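Local structure of tryptophanyl-tRNA synthetase (3TZL) at the interface of chains A and B. The protein catalyses the ATP-dependent attachment of tryptophan to tRNA(Trp) as a homodimeric class I aminoacyl-tRNA synthetase. Residues are numbered along the deposited sequence; one frame, centred on the assembly and turned at random. Chains: chain A/B, Tryptophanyl-tRNA synthetase.

Contact 1: the interface of chains A and B. Residues chain A 45, 47-48, 51, 123-124; chain B 93, 97.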
loop_
_atom_site.group_PDB
_atom_site.type_symbol
_atom_site.label_atom_id
_atom_site.label_comp_id
_atom_site.label_asym_id
_atom_site.label_seq_id
_atom_site.Cartn_x
_atom_site.Cartn_y
_atom_site.Cartn_z
ATOM N N HIS A 45 -11.582 -0.427 -0.415
ATOM C CA HIS A 45 -11.906 -0.800 -1.791
ATOM C C HIS A 45 -12.916 0.160 -2.436
ATOM O O HIS A 45 -12.845 0.418 -3.624
ATOM C CB HIS A 45 -12.384 -2.243 -1.851
ATOM C CG HIS A 45 -11.259 -3.234 -1.889
ATOM N ND1 HIS A 45 -10.851 -3.947 -0.782
ATOM C CD2 HIS A 45 -10.438 -3.595 -2.905
ATOM C CE1 HIS A 45 -9.831 -4.727 -1.119
ATOM N NE2 HIS A 45 -9.571 -4.540 -2.396
HETATM N N MSE A 47 -12.912 3.240 -2.223
HETATM C CA MSE A 47 -12.196 4.423 -2.723
HETATM C C MSE A 47 -11.726 4.283 -4.163
HETATM O O MSE A 47 -11.250 5.258 -4.765
HETATM C CB MSE A 47 -10.963 4.709 -1.858
HETATM C CG MSE A 47 -11.256 5.020 -0.416
HETATM SE SE MSE A 47 -9.670 4.998 0.740
HETATM C CE MSE A 47 -10.599 5.346 2.406
ATOM N N THR A 48 -11.793 3.076 -4.723
ATOM C CA THR A 48 -11.366 2.914 -6.121
ATOM C C THR A 48 -12.410 3.438 -7.096
ATOM O O THR A 48 -12.095 3.678 -8.259
ATOM C CB THR A 48 -11.013 1.458 -6.515
ATOM O OG1 THR A 48 -12.188 0.636 -6.428
ATOM C CG2 THR A 48 -9.924 0.903 -5.587
ATOM N N GLN A 51 -13.866 9.310 -4.729
ATOM C CA GLN A 51 -13.097 10.024 -3.715
ATOM C C GLN A 51 -13.933 11.159 -3.100
ATOM O O GLN A 51 -13.385 12.148 -2.614
ATOM C CB GLN A 51 -11.779 10.557 -4.306
ATOM C CG GLN A 51 -10.867 9.453 -4.877
ATOM C CD GLN A 51 -11.311 8.975 -6.266
ATOM O OE1 GLN A 51 -11.443 9.775 -7.191
ATOM N NE2 GLN A 51 -11.539 7.671 -6.410
ATOM N N GLY A 123 -5.129 2.377 -8.439
ATOM C CA GLY A 123 -5.914 1.777 -7.382
ATOM C C GLY A 123 -6.866 0.709 -7.905
ATOM O O GLY A 123 -7.005 -0.369 -7.309
ATOM N N LEU A 124 -7.531 1.020 -9.016
ATOM C CA LEU A 124 -8.434 0.081 -9.669
ATOM C C LEU A 124 -7.658 -1.159 -10.116
ATOM O O LEU A 124 -8.078 -2.276 -9.859
ATOM C CB LEU A 124 -9.145 0.735 -10.863
ATOM C CG LEU A 124 -10.387 -0.032 -11.364
ATOM C CD1 LEU A 124 -11.441 -0.118 -10.264
ATOM C CD2 LEU A 124 -10.981 0.590 -12.603
ATOM N N TRP B 93 -2.002 4.136 -0.724
ATOM C CA TRP B 93 -3.264 3.628 -1.274
ATOM C C TRP B 93 -4.185 4.760 -1.751
ATOM O O TRP B 93 -4.803 4.671 -2.812
ATOM C CB TRP B 93 -3.999 2.788 -0.235
ATOM C CG TRP B 93 -5.401 2.420 -0.635
ATOM C CD1 TRP B 93 -6.561 2.882 -0.075
ATOM C CD2 TRP B 93 -5.792 1.509 -1.674
ATOM N NE1 TRP B 93 -7.648 2.328 -0.703
ATOM C CE2 TRP B 93 -7.209 1.468 -1.680
ATOM C CE3 TRP B 93 -5.084 0.723 -2.600
ATOM C CZ2 TRP B 93 -7.938 0.674 -2.581
ATOM C CZ3 TRP B 93 -5.814 -0.070 -3.505
ATOM C CH2 TRP B 93 -7.227 -0.086 -3.482
ATOM N N GLN B 97 -5.423 6.146 -6.204
ATOM C CA GLN B 97 -6.703 6.467 -6.811
ATOM C C GLN B 97 -6.575 7.665 -7.728
ATOM O O GLN B 97 -7.425 7.890 -8.583
ATOM C CB GLN B 97 -7.761 6.722 -5.729
ATOM C CG GLN B 97 -7.709 5.716 -4.557
ATOM C CD GLN B 97 -7.652 4.262 -5.009
ATOM O OE1 GLN B 97 -8.182 3.894 -6.063
ATOM N NE2 GLN B 97 -6.991 3.431 -4.217
HETATM O O HOH W 1 -9.276 4.805 -8.395
#

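Contact 2: the interface of chains A and B. Residues chain A 44, 47, 89, 92, 130; chain B 90, 92-93.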
loop_
_atom_site.group_PDB
_atom_site.type_symbol
_atom_site.label_atom_id
_atom_site.label_comp_id
_atom_site.label_asym_id
_atom_site.label_seq_id
_atom_site.Cartn_x
_atom_site.Cartn_y
_atom_site.Cartn_z
ATOM N N TYR A 44 -11.825 0.692 2.096
ATOM C CA TYR A 44 -10.626 1.011 1.299
ATOM C C TYR A 44 -10.941 0.709 -0.169
ATOM O O TYR A 44 -10.593 1.463 -1.078
ATOM C CB TYR A 44 -9.414 0.158 1.727
ATOM C CG TYR A 44 -8.652 0.643 2.950
ATOM C CD1 TYR A 44 -8.486 2.002 3.216
ATOM C CD2 TYR A 44 -8.068 -0.262 3.826
ATOM C CE1 TYR A 44 -7.751 2.446 4.338
ATOM C CE2 TYR A 44 -7.347 0.164 4.944
ATOM C CZ TYR A 44 -7.193 1.512 5.196
ATOM O OH TYR A 44 -6.465 1.914 6.306
HETATM N N MSE A 47 -12.912 3.240 -2.223
HETATM C CA MSE A 47 -12.196 4.423 -2.723
HETATM C C MSE A 47 -11.726 4.283 -4.163
HETATM O O MSE A 47 -11.250 5.258 -4.765
HETATM C CB MSE A 47 -10.963 4.709 -1.858
HETATM C CG MSE A 47 -11.256 5.020 -0.416
HETATM SE SE MSE A 47 -9.670 4.998 0.740
HETATM C CE MSE A 47 -10.599 5.346 2.406
HETATM N N MSE A 89 -2.830 -2.744 5.163
HETATM C CA MSE A 89 -2.085 -1.884 4.229
HETATM C C MSE A 89 -0.644 -2.305 4.033
HETATM O O MSE A 89 -0.121 -2.285 2.924
HETATM C CB MSE A 89 -2.093 -0.432 4.688
HETATM C CG MSE A 89 -3.433 0.191 4.589
HETATM SE SE MSE A 89 -3.848 0.984 2.843
HETATM C CE MSE A 89 -3.514 -0.374 1.538
ATOM N N TYR A 92 -0.544 -5.640 2.165
ATOM C CA TYR A 92 -0.721 -5.217 0.781
ATOM C C TYR A 92 0.616 -4.891 0.091
ATOM O O TYR A 92 0.952 -5.499 -0.933
ATOM C CB TYR A 92 -1.659 -4.018 0.767
ATOM C CG TYR A 92 -1.744 -3.255 -0.520
ATOM C CD1 TYR A 92 -2.078 -3.879 -1.720
ATOM C CD2 TYR A 92 -1.565 -1.888 -0.522
ATOM C CE1 TYR A 92 -2.189 -3.146 -2.898
ATOM C CE2 TYR A 92 -1.670 -1.158 -1.659
ATOM C CZ TYR A 92 -1.980 -1.780 -2.855
ATOM O OH TYR A 92 -2.079 -1.002 -3.977
ATOM N N LEU A 130 -4.804 -5.755 -2.810
ATOM C CA LEU A 130 -5.340 -5.364 -1.516
ATOM C C LEU A 130 -6.329 -6.392 -0.979
ATOM O O LEU A 130 -6.307 -6.743 0.211
ATOM C CB LEU A 130 -5.997 -3.985 -1.605
ATOM C CG LEU A 130 -6.577 -3.537 -0.261
ATOM C CD1 LEU A 130 -5.484 -3.467 0.822
ATOM C CD2 LEU A 130 -7.294 -2.206 -0.414
ATOM N N GLU B 90 -0.977 4.156 4.173
ATOM C CA GLU B 90 -2.337 4.589 3.959
ATOM C C GLU B 90 -2.365 5.638 2.860
ATOM O O GLU B 90 -3.198 5.570 1.962
ATOM C CB GLU B 90 -2.915 5.133 5.260
ATOM C CG GLU B 90 -4.430 5.245 5.245
ATOM C CD GLU B 90 -5.022 5.164 6.631
ATOM O OE1 GLU B 90 -5.953 4.340 6.837
ATOM O OE2 GLU B 90 -4.563 5.928 7.510
ATOM N N TYR B 92 -0.208 6.099 0.418
ATOM C CA TYR B 92 0.110 5.380 -0.810
ATOM C C TYR B 92 -1.144 4.805 -1.489
ATOM O O TYR B 92 -1.346 5.002 -2.689
ATOM C CB TYR B 92 1.142 4.301 -0.470
ATOM C CG TYR B 92 1.279 3.125 -1.406
ATOM C CD1 TYR B 92 1.676 3.289 -2.726
ATOM C CD2 TYR B 92 1.092 1.832 -0.935
ATOM C CE1 TYR B 92 1.830 2.198 -3.563
ATOM C CE2 TYR B 92 1.262 0.743 -1.756
ATOM C CZ TYR B 92 1.625 0.929 -3.076
ATOM O OH TYR B 92 1.776 -0.173 -3.906
ATOM N N TRP B 93 -2.002 4.136 -0.724
ATOM C CA TRP B 93 -3.264 3.628 -1.274
ATOM C C TRP B 93 -4.185 4.760 -1.751
ATOM O O TRP B 93 -4.803 4.671 -2.812
ATOM C CB TRP B 93 -3.999 2.788 -0.235
ATOM C CG TRP B 93 -5.401 2.420 -0.635
ATOM C CD1 TRP B 93 -6.561 2.882 -0.075
ATOM C CD2 TRP B 93 -5.792 1.509 -1.674
ATOM N NE1 TRP B 93 -7.648 2.328 -0.703
ATOM C CE2 TRP B 93 -7.209 1.468 -1.680
ATOM C CE3 TRP B 93 -5.084 0.723 -2.600
ATOM C CZ2 TRP B 93 -7.938 0.674 -2.581
ATOM C CZ3 TRP B 93 -5.814 -0.070 -3.505
ATOM C CH2 TRP B 93 -7.227 -0.086 -3.482
#

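Contact 3: the interface of chains A and B. Residues chain A 96, 101, 104, 122, 125-126, 129; chain B 122, 125.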
loop_
_atom_site.group_PDB
_atom_site.type_symbol
_atom_site.label_atom_id
_atom_site.label_comp_id
_atom_site.label_asym_id
_atom_site.label_seq_id
_atom_site.Cartn_x
_atom_site.Cartn_y
_atom_site.Cartn_z
ATOM N N SER A 96 2.737 -7.252 -2.728
ATOM C CA SER A 96 3.026 -6.763 -4.094
ATOM C C SER A 96 4.396 -7.250 -4.556
ATOM O O SER A 96 4.689 -7.270 -5.757
ATOM C CB SER A 96 3.002 -5.237 -4.200
ATOM O OG SER A 96 1.719 -4.692 -3.969
HETATM N N MSE A 101 3.260 -8.846 -12.430
HETATM C CA MSE A 101 2.331 -7.963 -13.143
HETATM C C MSE A 101 1.413 -8.763 -14.051
HETATM O O MSE A 101 0.210 -8.500 -14.105
HETATM C CB MSE A 101 3.085 -6.906 -13.950
HETATM C CG MSE A 101 3.647 -5.807 -13.071
HETATM SE SE MSE A 101 2.156 -4.715 -12.477
HETATM C CE MSE A 101 1.819 -3.849 -14.194
ATOM N N LEU A 104 -1.885 -9.642 -12.872
ATOM C CA LEU A 104 -2.820 -8.535 -12.670
ATOM C C LEU A 104 -3.307 -7.961 -13.997
ATOM O O LEU A 104 -4.443 -7.486 -14.095
ATOM C CB LEU A 104 -2.177 -7.426 -11.838
ATOM C CG LEU A 104 -1.806 -7.806 -10.409
ATOM C CD1 LEU A 104 -1.072 -6.665 -9.720
ATOM C CD2 LEU A 104 -3.059 -8.207 -9.638
ATOM N N HIS A 122 -4.244 3.432 -10.810
ATOM C CA HIS A 122 -3.431 2.399 -10.169
ATOM C C HIS A 122 -4.233 1.658 -9.118
ATOM O O HIS A 122 -4.055 0.458 -8.922
ATOM C CB HIS A 122 -2.179 3.026 -9.548
ATOM C CG HIS A 122 -1.273 2.041 -8.879
ATOM N ND1 HIS A 122 -1.102 1.998 -7.510
ATOM C CD2 HIS A 122 -0.494 1.059 -9.390
ATOM C CE1 HIS A 122 -0.239 1.040 -7.207
ATOM N NE2 HIS A 122 0.142 0.455 -8.330
ATOM N N PHE A 125 -6.515 -0.951 -10.757
ATOM C CA PHE A 125 -5.637 -2.048 -11.164
ATOM C C PHE A 125 -5.150 -2.877 -9.984
ATOM O O PHE A 125 -5.073 -4.106 -10.077
ATOM C CB PHE A 125 -4.438 -1.480 -11.910
ATOM C CG PHE A 125 -3.484 -2.522 -12.437
ATOM C CD1 PHE A 125 -3.784 -3.244 -13.588
ATOM C CD2 PHE A 125 -2.259 -2.721 -11.827
ATOM C CE1 PHE A 125 -2.895 -4.186 -14.098
ATOM C CE2 PHE A 125 -1.354 -3.665 -12.330
ATOM C CZ PHE A 125 -1.676 -4.399 -13.462
ATOM N N SER A 126 -4.834 -2.208 -8.872
ATOM C CA SER A 126 -4.222 -2.875 -7.720
ATOM C C SER A 126 -5.219 -3.519 -6.779
ATOM O O SER A 126 -4.824 -4.240 -5.863
ATOM C CB SER A 126 -3.344 -1.902 -6.934
ATOM O OG SER A 126 -2.387 -1.354 -7.809
ATOM N N VAL A 129 -4.772 -7.019 -5.299
ATOM C CA VAL A 129 -3.676 -7.240 -4.350
ATOM C C VAL A 129 -4.097 -6.870 -2.938
ATOM O O VAL A 129 -3.804 -7.587 -1.981
ATOM C CB VAL A 129 -2.401 -6.473 -4.722
ATOM C CG1 VAL A 129 -1.267 -6.840 -3.755
ATOM C CG2 VAL A 129 -1.995 -6.780 -6.135
ATOM N N HIS B 122 4.330 -6.361 -9.168
ATOM C CA HIS B 122 3.486 -5.208 -8.873
ATOM C C HIS B 122 4.247 -4.197 -8.026
ATOM O O HIS B 122 4.088 -2.980 -8.177
ATOM C CB HIS B 122 2.263 -5.666 -8.094
ATOM C CG HIS B 122 1.255 -4.591 -7.871
ATOM N ND1 HIS B 122 0.892 -4.158 -6.614
ATOM C CD2 HIS B 122 0.537 -3.848 -8.744
ATOM C CE1 HIS B 122 -0.024 -3.213 -6.721
ATOM N NE2 HIS B 122 -0.264 -3.010 -8.005
ATOM N N PHE B 125 6.420 -1.992 -10.185
ATOM C CA PHE B 125 5.523 -1.121 -10.931
ATOM C C PHE B 125 4.979 0.005 -10.049
ATOM O O PHE B 125 4.844 1.153 -10.488
ATOM C CB PHE B 125 4.360 -1.970 -11.460
ATOM C CG PHE B 125 3.392 -1.226 -12.332
ATOM C CD1 PHE B 125 3.718 -0.911 -13.632
ATOM C CD2 PHE B 125 2.135 -0.879 -11.858
ATOM C CE1 PHE B 125 2.814 -0.236 -14.453
ATOM C CE2 PHE B 125 1.234 -0.209 -12.665
ATOM C CZ PHE B 125 1.573 0.113 -13.964
#

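Contact 1: the interface of chains A and B
Two turns of the B:Gln97 side chain, chi1 -43° and a bend at chi2 of -49°, fold its amide back toward its own helix end and lay it between A:Thr48 and A:Gly123. The carbonyl oxygen OE1 rests 3.3 Å from A:Thr48 CA and also borders the CA of A:Gly123, where helix 122-137 begins. The amide is steadied from within its chain by a bent bond, NE2 to B:Trp93 O at 2.9 Å (137° at the hydrogen), and the same nitrogen sits 3.1 Å above the plane of the B:Trp93 indole, over its centre. A water extends the grip across the interface, 2.7 Å from B:Gln97 OE1 and 3.0 Å from A:Thr48 O. On A:Thr48 the OG1 hydroxyl turns back to A:His45 O, nearly in line with that carbonyl, which leaves the CG2 methyl to meet the six-membered ring of B:Trp93 at CH2, 3.6 Å away. The selenium of A:Met47, on an extended chain, approaches the pyrrole part of the indole, 3.6 Å from B:Trp93 NE1. A:Gln51 NE2 holds A:Met47 O at 2.9 Å, bracing the loop. The patch seats one subunit's 87-96 helix end against the loop that follows helix 43-46, which carries A:His45 of the tryptophan pocket, and so may couple dimer packing to the active site.

Contact 2: the interface of chains A and B
Hydrogen bonding joins A:Tyr44 to chain B at both ends of the residue. Its phenol OH donates to the carboxylate oxygen OE1 of B:Glu90 at 2.5 Å, a short bond that meets the anti side of the carboxylate and lies 28° out of its plane; ring and carboxylate are turned steeply against each other. The extended B:Glu90 chain, with CG opposite the backbone N, carries the carboxylate to the phenol. At the other end, the indole NE1 of B:Trp93 makes a weak bond to A:Tyr44 O, 3.1 Å long and bent to 132° at the hydrogen.

Ring contacts are made to the same indole. The A:Tyr44 ring and the five-membered ring of B:Trp93 meet edge to face, their planes 69° apart. A methyl of A:Leu130, CD2, stands over the face of the six-membered ring, 3.7 Å from its centroid, as a CH-pi contact. The phenol oxygen of A:Tyr92 lies in the plane of the indole at its edge, beside CE3.

Apolar packing completes the site. A:Met89, bent at chi2 and chi3, brings its selenium and terminal methyl against the root of the indole, with SE 3.6 Å from B:Trp93 CB; the selenium also backs one face of the A:Tyr44 ring. Near the two-fold axis, the rings of A:Tyr92 and B:Tyr92 touch through equivalent carbons, CE2 to CE2, at 3.5 Å.

Contact 3: the interface of chains A and B
B:His122 hides 82 Å² against chain A, and its imidazole is held at both nitrogens by serine hydroxyls lying in the ring plane. A:Ser96 OG, from the 3-10 helix 96-98, is 2.8 Å from ND1, and A:Ser126 OG, from helix 122-137, is 2.7 Å from NE2; the donor of each bond is not decided by the coordinates. Two in-plane partners on different nitrogens restrict rotation of the ring. A:Ser126 OG also donates to A:His122 O at 2.7 Å; if the A:Ser126 hydroxyl hydrogen is committed there, the oxygen would be left to accept from B:His122 NE2, which would favour a proton on that nitrogen. With CG opposite the backbone N (chi1 -174°), the imidazole projects into chain A. There, A:Leu104 CD1 lies over the face of the imidazole near its CG-CD2 rim, 3.4 Å from B:His122 CD2, and A:Val129 CG2 lies over the same face, offset toward the rim.

A:Met101 and B:Phe125, burying 27 and 22 Å², form a neighbouring apolar contact. Bends at chi2 and chi3, both -72°, curl the selenomethionine over the phenyl ring, where its selenium lies beside CB and CG. A:His122 and B:His122 approach from opposite directions, NE2 to NE2 at 3.5 Å, a packing contact. Over the middle of the B:Phe125 ring, the methyl CE of A:Met101 stands 3.5 Å from the centroid.

Contact 1 and contact 2 are neighbours, the centres of their C-alpha atoms about 8 Å apart, and share A:Met47 and B:Trp93; the centre of contact 3 lies about 12 Å from each. Helix 122-137 of chain A supplies residues to all three, while the 87-96 helix of chain B serves contacts 1 and 2. Because the dimer is two-fold symmetric, every contact recurs with the chains exchanged, and the pairs A:Tyr92 with B:Tyr92 and A:His122 with B:His122 bring the two halves together near the axis. The three patches are parts of the same homodimer interface.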